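Local coordinates for protein F2 like fibronectin-binding protein (Streptococcus pneumoniae, PDB 5A0N), which is a surface adhesin of the bacterium whose internal thioester domain probably mediates covalent binding to the host, at residues Gly153-Ser158 / Met178-Leu183. Residues are numbered along the deposited sequence; the frame is centred on the assembly and turned at random.
Sequences GMRVSS and MIRTDL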
ATOM      1  N   GLY A 153      -6.469  -8.122  10.424  1.00  9.29           N
ATOM      2  CA  GLY A 153      -6.206  -9.431  11.009  1.00  9.90           C
ATOM      3  C   GLY A 153      -5.796 -10.500  10.009  1.00  9.58           C
ATOM      4  O   GLY A 153      -5.835 -11.673  10.323  1.00 11.94           O
ATOM      5  N   MET A 154      -5.366 -10.106   8.809  1.00  8.69           N
ATOM      6  CA  MET A 154      -4.985 -11.044   7.757  1.00  9.64           C
ATOM      7  C   MET A 154      -3.524 -11.455   7.884  1.00  9.70           C
ATOM      8  O   MET A 154      -2.644 -10.963   7.181  1.00 11.98           O
ATOM      9  CB  MET A 154      -5.284 -10.451   6.381  1.00  9.84           C
ATOM     10  CG  MET A 154      -5.007 -11.448   5.271  1.00 14.16           C
ATOM     11  SD  MET A 154      -5.423 -10.839   3.662  1.00 12.63           S
ATOM     12  CE  MET A 154      -6.895 -11.790   3.452  1.00 19.77           C
ATOM     13  N   ARG A 155      -3.278 -12.376   8.799  1.00 10.08           N
ATOM     14  CA  ARG A 155      -1.954 -12.935   9.013  1.00 10.04           C
ATOM     15  C   ARG A 155      -1.769 -14.109   8.058  1.00  9.50           C
ATOM     16  O   ARG A 155      -2.592 -15.039   8.025  1.00 11.72           O
ATOM     17  CB  ARG A 155      -1.809 -13.393  10.463  1.00 10.61           C
ATOM     18  CG  ARG A 155      -0.426 -13.923  10.774  1.00 11.05           C
ATOM     19  CD  ARG A 155      -0.276 -14.217  12.261  1.00 11.83           C
ATOM     20  NE  ARG A 155      -1.213 -15.208  12.787  1.00 13.02           N
ATOM     21  CZ  ARG A 155      -1.062 -16.534  12.699  1.00 13.92           C
ATOM     22  NH1 ARG A 155      -0.032 -17.073  12.037  1.00 14.51           N
ATOM     23  NH2 ARG A 155      -1.955 -17.334  13.270  1.00 15.61           N
ATOM     24  N   VAL A 156      -0.729 -14.019   7.235  1.00  8.69           N
ATOM     25  CA  VAL A 156      -0.434 -15.046   6.260  1.00  9.37           C
ATOM     26  C   VAL A 156       0.788 -15.844   6.692  1.00 10.45           C
ATOM     27  O   VAL A 156       1.830 -15.263   7.023  1.00 11.49           O
ATOM     28  CB  VAL A 156      -0.221 -14.407   4.855  1.00 10.50           C
ATOM     29  CG1 VAL A 156       0.055 -15.483   3.847  1.00 14.67           C
ATOM     30  CG2 VAL A 156      -1.408 -13.594   4.444  1.00 10.76           C
ATOM     31  N   SER A 157       0.653 -17.173   6.675  1.00 10.89           N
ATOM     32  CA  SER A 157       1.740 -18.079   7.031  1.00 12.35           C
ATOM     33  C   SER A 157       1.500 -19.450   6.435  1.00 12.29           C
ATOM     34  O   SER A 157       0.493 -19.658   5.777  1.00 12.12           O
ATOM     35  CB  SER A 157       1.852 -18.220   8.548  1.00 13.28           C
ATOM     36  OG  SER A 157       0.825 -19.105   9.008  1.00 16.44           O
ATOM     37  N   SER A 158       2.401 -20.400   6.698  1.00 14.89           N
ATOM     38  CA  SER A 158       2.221 -21.744   6.134  1.00 15.74           C
ATOM     39  C   SER A 158       1.004 -22.477   6.705  1.00 14.72           C
ATOM     40  O   SER A 158       0.601 -23.474   6.120  1.00 18.38           O
ATOM     41  CB  SER A 158       3.476 -22.600   6.265  1.00 18.43           C
ATOM     42  OG  SER A 158       3.716 -22.829   7.609  1.00 20.70           O
ATOM     43  N   MET A 178      11.815 -11.902   7.139  1.00  7.94           N
ATOM     44  CA  MET A 178      12.662 -10.760   7.476  1.00  8.33           C
ATOM     45  C   MET A 178      11.846  -9.557   7.946  1.00  7.56           C
ATOM     46  O   MET A 178      12.204  -8.913   8.928  1.00  8.78           O
ATOM     47  CB  MET A 178      13.570 -10.393   6.312  1.00  8.74           C
ATOM     48  CG  MET A 178      14.532 -11.511   5.933  1.00 11.10           C
ATOM     49  SD  MET A 178      15.337 -11.136   4.340  1.00 20.02           S
ATOM     50  CE  MET A 178      15.825 -12.709   3.750  1.00 18.96           C
ATOM     51  N   ILE A 179      10.750  -9.262   7.247  1.00  8.02           N
ATOM     52  CA  ILE A 179       9.841  -8.212   7.698  1.00  8.47           C
ATOM     53  C   ILE A 179       9.425  -8.462   9.155  1.00  8.43           C
ATOM     54  O   ILE A 179       9.452  -7.551   9.988  1.00  8.64           O
ATOM     55  CB  ILE A 179       8.575  -8.136   6.825  1.00  8.31           C
ATOM     56  CG1 ILE A 179       8.900  -7.599   5.422  1.00  9.14           C
ATOM     57  CG2 ILE A 179       7.491  -7.304   7.488  1.00  9.66           C
ATOM     58  CD1 ILE A 179       7.803  -7.864   4.393  1.00 10.37           C
ATOM     59  N   ARG A 180       9.023  -9.696   9.457  1.00  8.15           N
ATOM     60  CA  ARG A 180       8.505  -9.999  10.800  1.00  7.93           C
ATOM     61  C   ARG A 180       9.588  -9.897  11.859  1.00  8.48           C
ATOM     62  O   ARG A 180       9.300  -9.521  12.999  1.00 10.56           O
ATOM     63  CB  ARG A 180       7.871 -11.376  10.822  1.00  8.62           C
ATOM     64  CG  ARG A 180       6.538 -11.332  10.094  1.00  8.50           C
ATOM     65  CD  ARG A 180       5.818 -12.658   9.965  1.00  9.10           C
ATOM     66  NE  ARG A 180       4.500 -12.397   9.384  1.00  8.24           N
ATOM     67  CZ  ARG A 180       3.708 -13.281   8.829  1.00  9.69           C
ATOM     68  NH1 ARG A 180       4.038 -14.553   8.790  1.00 11.76           N
ATOM     69  NH2 ARG A 180       2.569 -12.874   8.312  1.00  9.85           N
ATOM     70  N   THR A 181      10.827 -10.204  11.510  1.00  7.77           N
ATOM     71  CA  THR A 181      11.952 -10.068  12.440  1.00  7.74           C
ATOM     72  C   THR A 181      12.355  -8.613  12.634  1.00  8.02           C
ATOM     73  O   THR A 181      12.737  -8.217  13.735  1.00  8.87           O
ATOM     74  CB  THR A 181      13.133 -10.888  11.903  1.00  7.86           C
ATOM     75  OG1 THR A 181      12.733 -12.255  11.748  1.00  8.52           O
ATOM     76  CG2 THR A 181      14.314 -10.835  12.789  1.00  8.58           C
ATOM     77  N   ASP A 182      12.265  -7.816  11.566  1.00  7.99           N
ATOM     78  CA  ASP A 182      12.894  -6.498  11.527  1.00  8.22           C
ATOM     79  C   ASP A 182      11.976  -5.324  11.810  1.00  8.53           C
ATOM     80  O   ASP A 182      12.448  -4.201  11.972  1.00  8.96           O
ATOM     81  CB  ASP A 182      13.532  -6.241  10.165  1.00  9.13           C
ATOM     82  CG  ASP A 182      14.686  -7.170   9.835  1.00 10.78           C
ATOM     83  OD1 ASP A 182      15.077  -7.992  10.703  1.00 11.37           O
ATOM     84  OD2 ASP A 182      15.185  -7.081   8.679  1.00 13.24           O
ATOM     85  N   LEU A 183      10.679  -5.582  11.890  1.00  8.60           N
ATOM     86  CA  LEU A 183       9.664  -4.517  11.925  1.00  8.87           C
ATOM     87  C   LEU A 183       9.934  -3.385  12.928  1.00  8.91           C
ATOM     88  O   LEU A 183       9.741  -2.222  12.606  1.00  8.44           O
ATOM     89  CB  LEU A 183       8.293  -5.129  12.277  1.00 10.26           C
ATOM     90  CG  LEU A 183       7.083  -4.202  12.357  1.00 11.04           C
ATOM     91  CD1 LEU A 183       6.898  -3.409  11.077  1.00 12.51           C
ATOM     92  CD2 LEU A 183       5.823  -4.961  12.660  1.00 12.96           C
TER
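The guanidinium of Arg-180 meets the backbone of Val-156 end-on, with both terminal nitrogens directed at a single carbonyl oxygen. NH2 donates to Val-156 O at 2.8 Å and NH1 to the same oxygen at 2.9 Å. Because one acceptor is shared, each bond is bent, with N-H...O angles of 145° and 139°. The oxygen lies almost in the guanidinium plane, where the N-H groups can reach it, while both donors stand somewhat tilted from the carbonyl plane. Arginine suits the place by its length and by its flat end, whose two coplanar N-H donors can share one oxygen: the nearest CA atoms, those of Arg-155 and Arg-180, are 11.0 Å apart, and the Arg-180 chain runs extended from CG to NE. Within the pilus-presented adhesin helical insertion family region, Arg-180 thereby links the loop after helix 132-152 to the C-terminal part of helix 170-182. The long helix 132-152 also takes part, since its Glu-146 forms a salt bridge with Arg-180 NE and so helps fix the rotation of the guanidinium. Val-156 offers only its main chain to the arginine; its branched side chain is buried against Ile-164, Tyr-165 and Phe-168. Beside it, Arg-155 crosses Arg-180 at about a right angle, its CG 4.0 Å from Arg-180 NH2. The two guanidinium planes are turned 60° apart, and the like charges at Arg-155 NH1 and Arg-180 NH1 stay 5.8 Å from each other; Glu-146 probably offsets part of this charge. Small Ser-157 brings CB to the guanidinium edge, 4.3 Å from Arg-180 NH1, while its OG bonds to the backbone N of Asp-159.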